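PDB 6SLN: RagA protein from Porphyromonas gingivalis, which probably imports nutrients across the outer membrane as a TonB-dependent receptor. Local coordinates for residues Ala796-Ile801 with Gly806-Tyr811; Pro813-Val816 with Lys822-Thr825. All coordinates share one frame; numbering follows the deposited sequence.

How the interactions relate
Interactions 1 and 2 follow each other along the chain and belong to a small sheet set apart from the transmembrane barrel, in the long excursion between barrel strands 752-764 and 844-853. Strand 807-812 is common to both: it pairs with 796-801 in interaction 1 and also with strand 822-825. After a corner at P813-G814 the chain returns to strand 822-825 in interaction 2. The contact centres lie about 11 Å apart. W810 O and T825 N, at 2.9 Å, probably hydrogen-bond, and Y811 CG packs against K822 CE. The phospholipid, held by barrel residues such as F501 and H523, touches neither contact.

Interaction 1: Ala796-Ile801 with Gly806-Tyr811; sequences AEYAGI and GKQLWY
Backbone pairing between A796-I801 and G806-Y811 rests on three N-H...O=C bonds. Y811 N meets E797 O at 3.0 Å, with the donor nearly in line with the carbonyl bond. A799 N reaches L809 O at 2.8 Å, from above the plane of that carbonyl. The third bond, from L809 N to G800 O, is weak because it is bent to 127° at the hydrogen. L809 is thus bound to A799 through its O and to G800 through its N, and the register slips by one residue between the pairs Y798-W810 and I801-Q808. C-H...O contacts supplement this pairing, with W810 CA 3.5 Å from E797 O and Q808 CA likewise close to G800 O.

Aromatic contacts lie along the strands. Y798 has CG anti to its backbone N (chi1 -176°), which swings the ring over the backbone N of G800, its CD1 edge coming near L809 O and W810, although the CB bond points away from the partner strand. Its edge is directed at the five-membered ring of W810 in an offset edge-to-face pair, centroids 5.6 Å apart and planes at 77°. The indole NE1 is hydrogen-bonded to D917, which probably restrains the rotation of the ring, and H919 meets the Y798 ring. Y811 lies against A799 instead: the methyl CB sits almost over the ring centre, 3.9 Å from the centroid, in a CH-pi contact.

Apolar contacts fill in around these rings. A796 CB abuts the indole at CD1, 3.8 Å away, and A799 CB also packs on L809 CB at 4.0 Å. I801 CD1 spans toward G806 near the turn.

The whole is a beta hairpin of strands 792-802 and 807-812, kinked by a beta bulge at A799-G800, in what is consistent with a long extracellular loop of a TonB-dependent receptor barrel.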
loop_
_atom_site.group_PDB
_atom_site.type_symbol
_atom_site.label_atom_id
_atom_site.label_comp_id
_atom_site.label_asym_id
_atom_site.label_seq_id
_atom_site.Cartn_x
_atom_site.Cartn_y
_atom_site.Cartn_z
ATOM N N ALA A 796 -12.419 -29.076 37.947
ATOM C CA ALA A 796 -13.083 -29.644 39.107
ATOM C C ALA A 796 -14.264 -30.484 38.648
ATOM O O ALA A 796 -14.812 -30.276 37.561
ATOM C CB ALA A 796 -13.550 -28.545 40.058
ATOM N N GLU A 797 -14.629 -31.469 39.466
ATOM C CA GLU A 797 -15.787 -32.315 39.194
ATOM C C GLU A 797 -16.982 -31.739 39.942
ATOM O O GLU A 797 -17.062 -31.836 41.170
ATOM C CB GLU A 797 -15.520 -33.760 39.598
ATOM C CG GLU A 797 -14.305 -34.347 38.904
ATOM C CD GLU A 797 -14.239 -35.855 39.008
ATOM O OE1 GLU A 797 -14.984 -36.444 39.826
ATOM O OE2 GLU A 797 -13.431 -36.449 38.266
ATOM N N TYR A 798 -17.892 -31.120 39.190
ATOM C CA TYR A 798 -19.099 -30.522 39.745
ATOM C C TYR A 798 -19.952 -31.590 40.406
ATOM O O TYR A 798 -20.213 -32.636 39.809
ATOM C CB TYR A 798 -19.885 -29.827 38.627
ATOM C CG TYR A 798 -21.098 -29.090 39.127
ATOM C CD1 TYR A 798 -20.965 -27.908 39.842
ATOM C CD2 TYR A 798 -22.380 -29.584 38.903
ATOM C CE1 TYR A 798 -22.070 -27.242 40.315
ATOM C CE2 TYR A 798 -23.487 -28.920 39.362
ATOM C CZ TYR A 798 -23.325 -27.752 40.068
ATOM O OH TYR A 798 -24.424 -27.080 40.539
ATOM N N ALA A 799 -20.375 -31.343 41.646
ATOM C CA ALA A 799 -21.237 -32.308 42.332
ATOM C C ALA A 799 -22.699 -31.903 42.168
ATOM O O ALA A 799 -23.415 -32.433 41.309
ATOM C CB ALA A 799 -20.867 -32.429 43.816
ATOM N N GLY A 800 -23.150 -30.956 42.974
ATOM C CA GLY A 800 -24.417 -30.311 42.700
ATOM C C GLY A 800 -24.602 -29.097 43.577
ATOM O O GLY A 800 -23.738 -28.224 43.645
ATOM N N ILE A 801 -25.722 -29.024 44.272
ATOM C CA ILE A 801 -25.912 -27.999 45.281
ATOM C C ILE A 801 -26.263 -28.666 46.605
ATOM O O ILE A 801 -26.893 -29.727 46.638
ATOM C CB ILE A 801 -26.980 -26.964 44.868
ATOM C CG1 ILE A 801 -28.389 -27.543 44.962
ATOM C CG2 ILE A 801 -26.712 -26.463 43.460
ATOM C CD1 ILE A 801 -29.476 -26.460 45.089
ATOM N N GLY A 806 -28.329 -23.971 49.155
ATOM C CA GLY A 806 -28.322 -23.518 47.788
ATOM C C GLY A 806 -26.949 -23.286 47.192
ATOM O O GLY A 806 -26.858 -22.734 46.089
ATOM N N LYS A 807 -25.883 -23.697 47.871
ATOM C CA LYS A 807 -24.544 -23.433 47.378
ATOM C C LYS A 807 -24.090 -24.539 46.438
ATOM O O LYS A 807 -24.495 -25.692 46.558
ATOM C CB LYS A 807 -23.567 -23.305 48.545
ATOM C CG LYS A 807 -23.782 -22.066 49.408
ATOM C CD LYS A 807 -22.703 -21.948 50.492
ATOM C CE LYS A 807 -22.702 -20.556 51.122
ATOM N NZ LYS A 807 -23.997 -19.827 50.894
ATOM N N GLN A 808 -23.228 -24.172 45.501
ATOM C CA GLN A 808 -22.646 -25.150 44.600
ATOM C C GLN A 808 -21.634 -26.023 45.332
ATOM O O GLN A 808 -21.034 -25.629 46.336
ATOM C CB GLN A 808 -21.977 -24.452 43.421
ATOM C CG GLN A 808 -22.942 -23.644 42.617
ATOM C CD GLN A 808 -22.342 -23.165 41.354
ATOM O OE1 GLN A 808 -21.672 -22.137 41.336
ATOM N NE2 GLN A 808 -22.567 -23.903 40.272
ATOM N N LEU A 809 -21.444 -27.225 44.799
ATOM C CA LEU A 809 -20.624 -28.234 45.436
ATOM C C LEU A 809 -19.709 -28.883 44.405
ATOM O O LEU A 809 -20.099 -29.100 43.252
ATOM C CB LEU A 809 -21.505 -29.288 46.128
ATOM C CG LEU A 809 -22.146 -28.866 47.459
ATOM C CD1 LEU A 809 -22.743 -30.053 48.220
ATOM C CD2 LEU A 809 -21.150 -28.135 48.341
ATOM N N TRP A 810 -18.487 -29.185 44.828
ATOM C CA TRP A 810 -17.543 -29.925 44.009
ATOM C C TRP A 810 -16.949 -31.066 44.822
ATOM O O TRP A 810 -16.841 -30.990 46.051
ATOM C CB TRP A 810 -16.415 -29.017 43.468
ATOM C CG TRP A 810 -16.927 -27.896 42.640
ATOM C CD1 TRP A 810 -17.067 -27.876 41.283
ATOM C CD2 TRP A 810 -17.388 -26.626 43.112
ATOM N NE1 TRP A 810 -17.579 -26.659 40.875
ATOM C CE2 TRP A 810 -17.790 -25.877 41.981
ATOM C CE3 TRP A 810 -17.509 -26.049 44.382
ATOM C CZ2 TRP A 810 -18.299 -24.583 42.085
ATOM C CZ3 TRP A 810 -18.013 -24.763 44.486
ATOM C CH2 TRP A 810 -18.405 -24.044 43.343
ATOM N N TYR A 811 -16.575 -32.132 44.128
ATOM C CA TYR A 811 -15.881 -33.213 44.799
ATOM C C TYR A 811 -14.432 -32.828 45.029
ATOM O O TYR A 811 -13.813 -32.117 44.231
ATOM C CB TYR A 811 -15.946 -34.501 43.990
ATOM C CG TYR A 811 -17.332 -35.068 43.839
ATOM C CD1 TYR A 811 -18.073 -35.454 44.950
ATOM C CD2 TYR A 811 -17.912 -35.206 42.571
ATOM C CE1 TYR A 811 -19.355 -35.968 44.804
ATOM C CE2 TYR A 811 -19.187 -35.720 42.418
ATOM C CZ TYR A 811 -19.900 -36.096 43.534
ATOM O OH TYR A 811 -21.157 -36.602 43.380
#

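Interaction 2: Pro813-Val816 with Lys822-Thr825; sequences PGQV and KVTT
A short antiparallel bridge joins V816 to K822 at the exposed end of strand 822-825, where the chain comes back after turning a corner. The two are a non-hydrogen-bonded pair, their CA atoms 4.5 Å apart and their side chains diverging. One backbone bond supports the bridge: V823 N donates to Q815 O at 3.3 Å. It is fairly straight, 159° at the hydrogen, yet long enough to count as weak.

V823 supplies most of the side-chain contact. Its CB bond points at the other strand, and with CG1 anti to the backbone N (chi1 173°), CG2 is turned to the V816 backbone. That methyl lies 3.5 Å from V816 C and 3.6 Å from V816 N; it also meets Q815 CB at 3.9 Å. The glutamine runs extended beyond CG and crosses the valine at a slant, its OE1 coming alongside V823 CG1 at 4.1 Å.

The corner leading in is a classic gamma turn: Q815 N makes a weak bond back to P813 O at 3.2 Å around G814. G814 takes a positive phi (89°), a backbone shape in which glycine has no CB to crowd the carbonyl O of P813. This turn separates strand 807-812 from the two-residue strand 815-816, and both run beside 822-825. V823 is therefore shared, also bonding through its backbone to V812, and its side chain touches V812. The K822 side chain, pointing away from V816, lies on Y811; V816 CG2 is 4.4 Å from K822 CA.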
loop_
_atom_site.group_PDB
_atom_site.type_symbol
_atom_site.label_atom_id
_atom_site.label_comp_id
_atom_site.label_asym_id
_atom_site.label_seq_id
_atom_site.Cartn_x
_atom_site.Cartn_y
_atom_site.Cartn_z
ATOM N N PRO A 813 -10.891 -34.242 44.927
ATOM C CA PRO A 813 -10.267 -35.431 44.320
ATOM C C PRO A 813 -9.505 -36.254 45.348
ATOM O O PRO A 813 -8.752 -35.723 46.173
ATOM C CB PRO A 813 -9.334 -34.842 43.255
ATOM C CG PRO A 813 -9.249 -33.375 43.561
ATOM C CD PRO A 813 -10.518 -33.004 44.231
ATOM N N GLY A 814 -9.728 -37.555 45.301
ATOM C CA GLY A 814 -9.152 -38.497 46.247
ATOM C C GLY A 814 -9.976 -38.728 47.495
ATOM O O GLY A 814 -10.240 -39.873 47.858
ATOM N N GLN A 815 -10.422 -37.646 48.131
ATOM C CA GLN A 815 -10.972 -37.721 49.477
ATOM C C GLN A 815 -12.321 -38.432 49.520
ATOM O O GLN A 815 -13.154 -38.295 48.616
ATOM C CB GLN A 815 -11.107 -36.320 50.064
ATOM C CG GLN A 815 -9.800 -35.698 50.499
ATOM C CD GLN A 815 -10.024 -34.458 51.336
ATOM O OE1 GLN A 815 -11.009 -34.367 52.076
ATOM N NE2 GLN A 815 -9.121 -33.485 51.214
ATOM N N VAL A 816 -12.524 -39.199 50.596
ATOM C CA VAL A 816 -13.748 -39.952 50.845
ATOM C C VAL A 816 -14.010 -39.928 52.349
ATOM O O VAL A 816 -13.077 -39.940 53.157
ATOM C CB VAL A 816 -13.649 -41.401 50.303
ATOM C CG1 VAL A 816 -14.898 -42.188 50.630
ATOM C CG2 VAL A 816 -13.425 -41.413 48.785
ATOM N N LYS A 822 -17.849 -39.869 48.083
ATOM C CA LYS A 822 -16.867 -38.825 47.824
ATOM C C LYS A 822 -17.172 -37.575 48.646
ATOM O O LYS A 822 -18.330 -37.276 48.967
ATOM C CB LYS A 822 -16.842 -38.489 46.340
ATOM C CG LYS A 822 -16.800 -39.706 45.438
ATOM C CD LYS A 822 -16.927 -39.308 43.969
ATOM C CE LYS A 822 -15.926 -38.229 43.604
ATOM N NZ LYS A 822 -14.586 -38.459 44.245
ATOM N N VAL A 823 -16.107 -36.849 49.007
ATOM C CA VAL A 823 -16.219 -35.660 49.845
ATOM C C VAL A 823 -16.529 -34.468 48.957
ATOM O O VAL A 823 -15.970 -34.328 47.861
ATOM C CB VAL A 823 -14.929 -35.421 50.652
ATOM C CG1 VAL A 823 -14.991 -34.081 51.377
ATOM C CG2 VAL A 823 -14.697 -36.549 51.637
ATOM N N THR A 824 -17.425 -33.608 49.427
ATOM C CA THR A 824 -17.801 -32.404 48.711
ATOM C C THR A 824 -17.331 -31.178 49.484
ATOM O O THR A 824 -17.019 -31.240 50.672
ATOM C CB THR A 824 -19.323 -32.347 48.472
ATOM O OG1 THR A 824 -20.029 -32.223 49.715
ATOM C CG2 THR A 824 -19.791 -33.595 47.743
ATOM N N THR A 825 -17.267 -30.050 48.786
ATOM C CA THR A 825 -16.954 -28.798 49.449
ATOM C C THR A 825 -17.750 -27.684 48.782
ATOM O O THR A 825 -18.063 -27.759 47.589
ATOM C CB THR A 825 -15.449 -28.510 49.403
ATOM O OG1 THR A 825 -15.172 -27.327 50.150
ATOM C CG2 THR A 825 -14.970 -28.317 47.972
#